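D-ribitol-5-phosphate phosphatase (Bacteroides thetaiotaomicron, PDB 4JB3) removes the phosphate from D-ribitol 5-phosphate and D-ribitol 1-phosphate, and also from 5-amino-6-(5-phospho-D-ribitylamino)uracil, and thus possibly serves riboflavin biosynthesis. Local coordinates at residues V34-D39 against N107-R112; K25-D30 against L190-G195; G66-L71 against D79-Q84. One frame throughout, in Å; residues are numbered along the deposited sequence. Where two conformers were deposited one is given.

Contact 1. Residues V34-D39 against N107-R112; sequences VIVDID and NEVDLR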
# COMPACT_ATOMS: atom_id res chain seq x y z
N VAL A 34 -2.99 0.65 -5.48
CA VAL A 34 -4.24 -0.10 -5.42
C VAL A 34 -5.34 0.73 -4.77
O VAL A 34 -6.30 1.13 -5.44
CB VAL A 34 -4.04 -1.46 -4.71
CG1 VAL A 34 -5.36 -2.19 -4.54
CG2 VAL A 34 -3.06 -2.32 -5.52
N ILE A 35 -5.19 1.02 -3.49
CA ILE A 35 -6.19 1.83 -2.79
C ILE A 35 -6.01 3.31 -3.14
O ILE A 35 -6.99 4.03 -3.35
CB ILE A 35 -6.13 1.60 -1.28
CG1 ILE A 35 -6.58 0.17 -0.97
CG2 ILE A 35 -7.00 2.59 -0.54
CD1 ILE A 35 -6.45 -0.23 0.49
N VAL A 36 -4.76 3.77 -3.19
CA VAL A 36 -4.43 5.15 -3.54
C VAL A 36 -3.46 5.15 -4.73
O VAL A 36 -2.54 4.33 -4.77
CB VAL A 36 -3.79 5.90 -2.34
CG1 VAL A 36 -3.54 7.35 -2.69
CG2 VAL A 36 -4.69 5.81 -1.10
N ASP A 37 -3.66 6.05 -5.69
CA ASP A 37 -2.77 6.16 -6.85
C ASP A 37 -1.37 6.58 -6.44
O ASP A 37 -1.20 7.47 -5.59
CB ASP A 37 -3.22 7.26 -7.81
CG ASP A 37 -4.61 7.06 -8.35
OD1 ASP A 37 -5.19 5.98 -8.16
OD2 ASP A 37 -5.11 8.01 -8.99
N ILE A 38 -0.36 5.97 -7.06
CA ILE A 38 1.03 6.42 -6.95
C ILE A 38 1.40 7.24 -8.17
O ILE A 38 1.05 6.88 -9.30
CB ILE A 38 2.00 5.21 -6.91
CG1 ILE A 38 1.78 4.36 -5.66
CG2 ILE A 38 3.47 5.67 -6.97
CD1 ILE A 38 1.79 5.16 -4.41
N ASP A 39 2.09 8.36 -7.97
CA ASP A 39 2.67 9.12 -9.07
C ASP A 39 4.15 9.31 -8.76
O ASP A 39 4.53 10.21 -8.01
CB ASP A 39 1.98 10.47 -9.22
CG ASP A 39 2.41 11.23 -10.47
OD1 ASP A 39 3.55 11.02 -10.95
OD2 ASP A 39 1.61 12.03 -10.99
N ASN A 107 -1.81 10.56 -4.95
CA ASN A 107 -2.93 11.43 -5.33
C ASN A 107 -4.00 11.28 -4.25
O ASN A 107 -3.95 10.34 -3.48
CB ASN A 107 -3.50 11.02 -6.68
CG ASN A 107 -2.54 11.25 -7.83
OD1 ASN A 107 -1.74 12.18 -7.80
ND2 ASN A 107 -2.63 10.41 -8.85
N GLU A 108 -4.96 12.20 -4.18
CA GLU A 108 -6.06 12.02 -3.23
C GLU A 108 -6.80 10.73 -3.56
O GLU A 108 -6.85 10.31 -4.71
CB GLU A 108 -7.01 13.22 -3.26
CG GLU A 108 -6.43 14.51 -2.67
CD GLU A 108 -6.30 14.47 -1.15
OE1 GLU A 108 -6.68 13.46 -0.53
OE2 GLU A 108 -5.80 15.47 -0.58
N VAL A 109 -7.33 10.07 -2.53
CA VAL A 109 -7.95 8.75 -2.73
C VAL A 109 -9.26 8.87 -3.50
O VAL A 109 -10.02 9.84 -3.33
CB VAL A 109 -8.19 8.02 -1.38
CG1 VAL A 109 -9.17 8.78 -0.52
CG2 VAL A 109 -8.69 6.61 -1.61
N ASP A 110 -9.51 7.91 -4.39
CA ASP A 110 -10.81 7.77 -5.04
C ASP A 110 -11.76 7.15 -4.03
O ASP A 110 -11.63 5.97 -3.67
CB ASP A 110 -10.68 6.86 -6.27
CG ASP A 110 -11.99 6.70 -7.03
OD1 ASP A 110 -13.03 7.25 -6.61
OD2 ASP A 110 -11.98 6.01 -8.08
N LEU A 111 -12.71 7.95 -3.57
CA LEU A 111 -13.66 7.50 -2.56
C LEU A 111 -14.52 6.34 -3.07
O LEU A 111 -15.08 5.60 -2.26
CB LEU A 111 -14.52 8.67 -2.08
CG LEU A 111 -13.70 9.75 -1.37
CD1 LEU A 111 -14.54 10.96 -1.04
CD2 LEU A 111 -13.08 9.17 -0.12
N ARG A 112 -14.63 6.16 -4.38
CA ARG A 112 -15.34 4.98 -4.88
C ARG A 112 -14.67 3.70 -4.40
O ARG A 112 -15.33 2.72 -4.10
CB ARG A 112 -15.42 4.98 -6.41
CG ARG A 112 -16.17 6.15 -6.99
CD ARG A 112 -16.20 6.08 -8.51
NE ARG A 112 -14.85 6.04 -9.09
CZ ARG A 112 -14.62 5.94 -10.39
NH1 ARG A 112 -15.62 5.89 -11.25
NH2 ARG A 112 -13.36 5.89 -10.81
O HOH W 1 -7.60 5.95 -5.12
O HOH W 2 -5.67 7.97 -5.58
O HOH W 3 -1.11 11.13 -11.37
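Asn107 lies against Asp37 where two extended pieces of chain pass each other, and its side chain can be followed atom by atom. The first torsion puts CG anti to the carbonyl carbon and beside the backbone N (chi1 -67°), which turns the amide toward the other segment. Asn107 CB rests 3.9 Å from Asp37 CB, and Asn107 CG is almost as close to that same methylene. At the tip, Asn107 ND2 sits 3.4 Å from Asp37 CB. The same ND2 makes a weak, nearly straight bond of 3.5 Å to Asp37 OD2. Amide and carboxylate planes are almost perpendicular there (84°). ND2 also donates to a water that donates in turn to Asp39 OD2, so one amide nitrogen serves two aspartates. The backbone fixes the pair more firmly: Asn107 N donates to Asp37 O over 3.2 Å.

Farther along, water takes over from direct bonding. One molecule accepts from Asp37 N and donates to Glu108 O, both at 2.8 Å; another joins Ile35 O to Asp110 N. Beside it Val109 CG2 packs 3.5 Å from Ile35 O. Asp110 then caps the following helix through Arg112 N and holds the Arg112 guanidinium side-on.

Two chains passing side by side here are consistent with the linkers of a haloacid dehalogenase phosphatase with a helical cap inserted after the first strand, one leaving the core and one returning. Asp39 OD1 caps helix 40-50 at Lys42 N, Val109 leans on Leu114 of helix 111-120, and Ile35 packs between that helix and Phe29 of strand 26-29.

Contact 2. Residues K25-D30 against L190-G195; sequences KNIVFD and LFVDDG. With NA (sodium ion), chain B.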
# COMPACT_ATOMS: atom_id res chain seq x y z
N LYS A 25 -12.34 -16.28 0.62
CA LYS A 25 -12.84 -15.84 1.92
C LYS A 25 -12.16 -14.58 2.42
O LYS A 25 -12.70 -13.87 3.27
CB LYS A 25 -12.68 -16.95 2.95
CG LYS A 25 -13.54 -18.17 2.68
CD LYS A 25 -13.28 -19.27 3.69
CE LYS A 25 -14.22 -20.45 3.45
NZ LYS A 25 -13.58 -21.75 3.81
N ASN A 26 -10.96 -14.31 1.90
CA ASN A 26 -10.13 -13.21 2.38
C ASN A 26 -9.60 -12.41 1.21
O ASN A 26 -9.33 -12.97 0.15
CB ASN A 26 -8.93 -13.73 3.17
CG ASN A 26 -9.28 -14.90 4.06
OD1 ASN A 26 -9.98 -14.74 5.07
ND2 ASN A 26 -8.82 -16.09 3.69
N ILE A 27 -9.41 -11.10 1.42
CA ILE A 27 -8.84 -10.24 0.38
C ILE A 27 -7.73 -9.43 1.01
O ILE A 27 -7.93 -8.82 2.06
CB ILE A 27 -9.90 -9.30 -0.24
CG1 ILE A 27 -11.08 -10.11 -0.79
CG2 ILE A 27 -9.27 -8.47 -1.36
CD1 ILE A 27 -12.25 -9.26 -1.28
N VAL A 28 -6.56 -9.44 0.38
CA VAL A 28 -5.39 -8.72 0.86
C VAL A 28 -5.07 -7.65 -0.17
O VAL A 28 -4.79 -7.98 -1.32
CB VAL A 28 -4.18 -9.67 1.04
CG1 VAL A 28 -2.94 -8.89 1.49
CG2 VAL A 28 -4.50 -10.76 2.07
N PHE A 29 -5.11 -6.38 0.24
CA PHE A 29 -4.82 -5.26 -0.64
C PHE A 29 -3.47 -4.63 -0.34
O PHE A 29 -3.07 -4.50 0.82
CB PHE A 29 -5.84 -4.13 -0.42
CG PHE A 29 -7.22 -4.42 -0.92
CD1 PHE A 29 -7.55 -4.24 -2.26
CD2 PHE A 29 -8.21 -4.83 -0.04
CE1 PHE A 29 -8.85 -4.48 -2.72
CE2 PHE A 29 -9.50 -5.07 -0.48
CZ PHE A 29 -9.82 -4.90 -1.83
N ASP A 30 -2.77 -4.17 -1.38
CA ASP A 30 -1.69 -3.22 -1.21
C ASP A 30 -2.32 -1.83 -1.01
O ASP A 30 -3.52 -1.63 -1.28
CB ASP A 30 -0.82 -3.21 -2.46
CG ASP A 30 0.51 -2.51 -2.24
OD1 ASP A 30 0.84 -2.15 -1.09
OD2 ASP A 30 1.23 -2.33 -3.23
N LEU A 190 -7.54 -13.68 -2.03
CA LEU A 190 -7.20 -12.91 -3.22
C LEU A 190 -6.24 -11.79 -2.84
O LEU A 190 -6.57 -10.92 -2.02
CB LEU A 190 -8.45 -12.30 -3.85
CG LEU A 190 -8.16 -11.55 -5.17
CD1 LEU A 190 -7.77 -12.50 -6.29
CD2 LEU A 190 -9.38 -10.75 -5.56
N PHE A 191 -5.07 -11.81 -3.46
CA PHE A 191 -4.04 -10.81 -3.23
C PHE A 191 -4.09 -9.80 -4.37
O PHE A 191 -3.96 -10.17 -5.53
CB PHE A 191 -2.67 -11.48 -3.14
CG PHE A 191 -1.51 -10.52 -3.01
CD1 PHE A 191 -1.48 -9.56 -2.01
CD2 PHE A 191 -0.44 -10.61 -3.88
CE1 PHE A 191 -0.39 -8.69 -1.89
CE2 PHE A 191 0.65 -9.76 -3.77
CZ PHE A 191 0.67 -8.80 -2.77
N VAL A 192 -4.29 -8.53 -4.02
CA VAL A 192 -4.47 -7.45 -4.98
C VAL A 192 -3.32 -6.45 -4.89
O VAL A 192 -3.19 -5.74 -3.90
CB VAL A 192 -5.80 -6.70 -4.72
CG1 VAL A 192 -6.06 -5.69 -5.84
CG2 VAL A 192 -6.97 -7.67 -4.60
N ASP A 193 -2.48 -6.41 -5.92
CA ASP A 193 -1.25 -5.63 -5.88
C ASP A 193 -0.92 -5.23 -7.30
O ASP A 193 -1.07 -6.04 -8.22
CB ASP A 193 -0.13 -6.49 -5.28
CG ASP A 193 1.09 -5.68 -4.85
OD1 ASP A 193 1.62 -4.89 -5.65
OD2 ASP A 193 1.53 -5.85 -3.70
N ASP A 194 -0.49 -3.99 -7.50
CA ASP A 194 -0.16 -3.54 -8.85
C ASP A 194 1.24 -3.94 -9.31
O ASP A 194 1.58 -3.76 -10.48
CB ASP A 194 -0.33 -2.02 -8.98
CG ASP A 194 0.58 -1.25 -8.04
OD1 ASP A 194 0.57 -1.57 -6.83
OD2 ASP A 194 1.29 -0.32 -8.50
N GLY A 195 2.05 -4.46 -8.38
CA GLY A 195 3.44 -4.77 -8.69
C GLY A 195 3.67 -6.21 -9.11
O GLY A 195 3.28 -7.14 -8.38
NA NA B . 1.77 -0.97 -4.92
O HOH W 4 3.31 -2.72 -5.47
O HOH W 5 3.04 0.37 -6.41
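Strands 26-29 and 190-192 run parallel, 17° apart, and four backbone bonds from Leu190 N to Asn26 O through Asp30 N to Val192 O zip them together. They are neighbouring strands of the Rossmann-like core of the haloacid dehalogenase superfamily, and each leads into an acidic loop at the metal site. On one face Phe29 and Val192 lie side by side, Phe29 CD1 3.9 Å from Val192 CB, with Ile27 CG2 over a face of the Phe29 ring; helix 219-226 covers this side. On the other face Val28 CG1 meets Phe191 CD1 at 3.9 Å, and Phe175 packs edge-to-face with Phe191.

Past the strands, Asp30, probably the nucleophile as in related phosphatases, gives OD2 to the sodium ion at 2.2 Å. Asp194 OD1 binds the ion at 2.3 Å, and Gly32 O and two waters join in. Magnesium probably takes this place in the working enzyme.

Asp193 stays in the second shell. Its OD1 accepts from Gly195 N in an Asx turn, while OD2 is shared by Asn198 and Lys169; the lysine also pairs with Asp30 OD1, which Ser130 OG hydrogen-bonds as well. With an alanine here, Lys169 is likely to lose one of its two carboxylate mates and the Gly195 N-H its side-chain acceptor, so that the metal-binding loop could shift. One further link runs through water: a sodium-bound molecule, 2.4 Å from the ion, donates to Asp193 OD1 over 2.8 Å.

Contact 3. Residues G66-L71 against D79-Q84; sequences GIFQEL and DEFRKQ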
# COMPACT_ATOMS: atom_id res chain seq x y z
N GLY A 66 18.44 1.48 -0.73
CA GLY A 66 19.20 2.41 0.10
C GLY A 66 18.48 2.77 1.38
O GLY A 66 17.81 1.93 1.98
N ILE A 67 18.60 4.03 1.80
CA ILE A 67 17.98 4.46 3.05
C ILE A 67 16.45 4.45 2.95
O ILE A 67 15.76 4.36 3.97
CB ILE A 67 18.48 5.84 3.53
CG1 ILE A 67 18.16 6.92 2.49
CG2 ILE A 67 19.95 5.78 3.86
CD1 ILE A 67 18.39 8.33 3.02
N PHE A 68 15.92 4.54 1.74
CA PHE A 68 14.48 4.45 1.53
C PHE A 68 13.98 3.05 1.86
O PHE A 68 12.96 2.91 2.53
CB PHE A 68 14.12 4.87 0.10
CG PHE A 68 14.35 6.34 -0.17
CD1 PHE A 68 15.61 6.82 -0.48
CD2 PHE A 68 13.28 7.23 -0.10
CE1 PHE A 68 15.82 8.18 -0.70
CE2 PHE A 68 13.48 8.59 -0.33
CZ PHE A 68 14.75 9.06 -0.62
N GLN A 69 14.71 2.03 1.41
CA GLN A 69 14.41 0.65 1.81
C GLN A 69 14.56 0.46 3.31
O GLN A 69 13.71 -0.17 3.95
CB GLN A 69 15.33 -0.33 1.09
CG GLN A 69 15.25 -1.76 1.62
CD GLN A 69 15.97 -2.75 0.73
OE1 GLN A 69 16.82 -2.37 -0.06
NE2 GLN A 69 15.60 -4.02 0.85
N GLU A 70 15.65 0.99 3.87
CA GLU A 70 15.88 0.84 5.30
C GLU A 70 14.73 1.42 6.11
O GLU A 70 14.30 0.82 7.11
CB GLU A 70 17.23 1.45 5.72
CG GLU A 70 18.42 0.61 5.28
CD GLU A 70 19.74 1.33 5.44
OE1 GLU A 70 19.74 2.46 5.96
OE2 GLU A 70 20.78 0.77 5.04
N LEU A 71 14.20 2.56 5.68
CA LEU A 71 13.04 3.14 6.34
C LEU A 71 11.83 2.22 6.21
O LEU A 71 11.14 1.95 7.20
CB LEU A 71 12.71 4.51 5.74
CG LEU A 71 11.42 5.16 6.25
CD1 LEU A 71 11.63 5.63 7.70
CD2 LEU A 71 10.98 6.30 5.34
N ASP A 79 13.05 9.40 12.20
CA ASP A 79 14.02 10.44 12.54
C ASP A 79 15.38 10.12 11.93
O ASP A 79 16.06 11.02 11.41
CB ASP A 79 14.12 10.54 14.07
CG ASP A 79 14.80 11.81 14.54
OD1 ASP A 79 14.70 12.86 13.85
OD2 ASP A 79 15.41 11.79 15.62
N GLU A 80 15.81 8.87 12.01
CA GLU A 80 17.10 8.48 11.44
C GLU A 80 17.11 8.67 9.93
O GLU A 80 18.10 9.13 9.35
CB GLU A 80 17.43 7.03 11.80
CG GLU A 80 17.79 6.83 13.27
CD GLU A 80 18.00 5.37 13.62
OE1 GLU A 80 17.17 4.53 13.22
OE2 GLU A 80 19.00 5.06 14.32
N PHE A 81 16.01 8.32 9.28
CA PHE A 81 15.89 8.53 7.85
C PHE A 81 15.96 10.02 7.52
O PHE A 81 16.64 10.44 6.58
CB PHE A 81 14.58 7.93 7.34
CG PHE A 81 14.26 8.30 5.92
CD1 PHE A 81 14.76 7.55 4.85
CD2 PHE A 81 13.47 9.41 5.64
CE1 PHE A 81 14.48 7.91 3.54
CE2 PHE A 81 13.18 9.77 4.34
CZ PHE A 81 13.68 9.02 3.28
N ARG A 82 15.22 10.83 8.29
CA ARG A 82 15.24 12.28 8.12
C ARG A 82 16.66 12.83 8.18
O ARG A 82 17.07 13.64 7.35
CB ARG A 82 14.40 12.92 9.23
CG ARG A 82 14.38 14.44 9.18
CD ARG A 82 14.05 15.01 10.56
NE ARG A 82 15.01 14.58 11.57
CZ ARG A 82 16.21 15.13 11.75
NH1 ARG A 82 16.60 16.15 10.98
NH2 ARG A 82 17.03 14.68 12.69
N LYS A 83 17.42 12.37 9.18
CA LYS A 83 18.81 12.78 9.34
C LYS A 83 19.65 12.38 8.12
O LYS A 83 20.38 13.20 7.56
CB LYS A 83 19.37 12.17 10.63
CG LYS A 83 20.69 12.75 11.08
CD LYS A 83 21.87 12.02 10.46
CE LYS A 83 23.17 12.61 10.97
NZ LYS A 83 24.33 12.16 10.17
N GLN A 84 19.57 11.11 7.72
CA GLN A 84 20.40 10.65 6.61
C GLN A 84 19.99 11.24 5.26
O GLN A 84 20.86 11.50 4.42
CB GLN A 84 20.48 9.12 6.58
CG GLN A 84 21.22 8.57 7.80
CD GLN A 84 21.44 7.07 7.77
OE1 GLN A 84 21.61 6.48 6.70
NE2 GLN A 84 21.46 6.45 8.94
O HOH W 6 21.95 3.85 6.67
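Phe81 drives its ring between Ile67, Phe68 and Leu71, filling the gap between two helical segments that run antiparallel, at 172°, with axes 9.9 Å apart. The side chain leaves its helix with CG anti to the backbone N (chi1 170°), which carries the ring across to helix 66-72. There its edge points into the face of Phe68: the pair is T-shaped, with centroids 5.1 Å apart and planes at 78°. Phe81 CZ comes within 3.6 Å of Phe68 CE2. Leu71 covers a face of the same ring in a CH-pi contact, CD2 standing 3.9 Å from the Phe81 centroid and close to the ring normal, while Leu71 CD1 touches Phe81 CB. Ile67 contributes twice, since its carbonyl O meets the ring edge 3.5 Å from Phe81 CD1 and its CG1 packs near Phe81 CE1. Trp102, Phe135 and Phe47 continue the apolar packing beyond the pair.

The other flank is much looser. Glu70 and Gln84, both partly exposed, do not bond directly; a single water donates to Glu70 OE1 and to Gln84 OE1, each at 2.7 Å. The extended Gln84 chain carries its amide out to that water, with OE1 passing 3.4 Å from Ile67 CG2. Hydration thus replaces close packing within one turn of helix.

Two antiparallel helices in sequence, joined by a short connection, form a helical hairpin; here Phe81 fills its interface, within what is probably the helical C1-type cap of a haloacid dehalogenase phosphatase.

In the fold
Along the chain the segments come in symmetrical order: contact 2 opens with 25-30, contact 1 with 34-39, contact 3 occupies 66-71 and 79-84, and then 107-112 and 190-195 complete contacts 1 and 2. Contacts 1 and 2 are 15 Å apart between centres and touch, because strand 26-29 runs into helix 31-35, whose Val34 and Ile35 pack against the end of the strand pair. Contact 3 lies about 25 Å from contact 1 and 27 Å from contact 2, centre to centre, without touching either. This order is consistent with a core, two linkers and a helical cap inserted between them, with the lid closed in this crystal and the metal site held by the core.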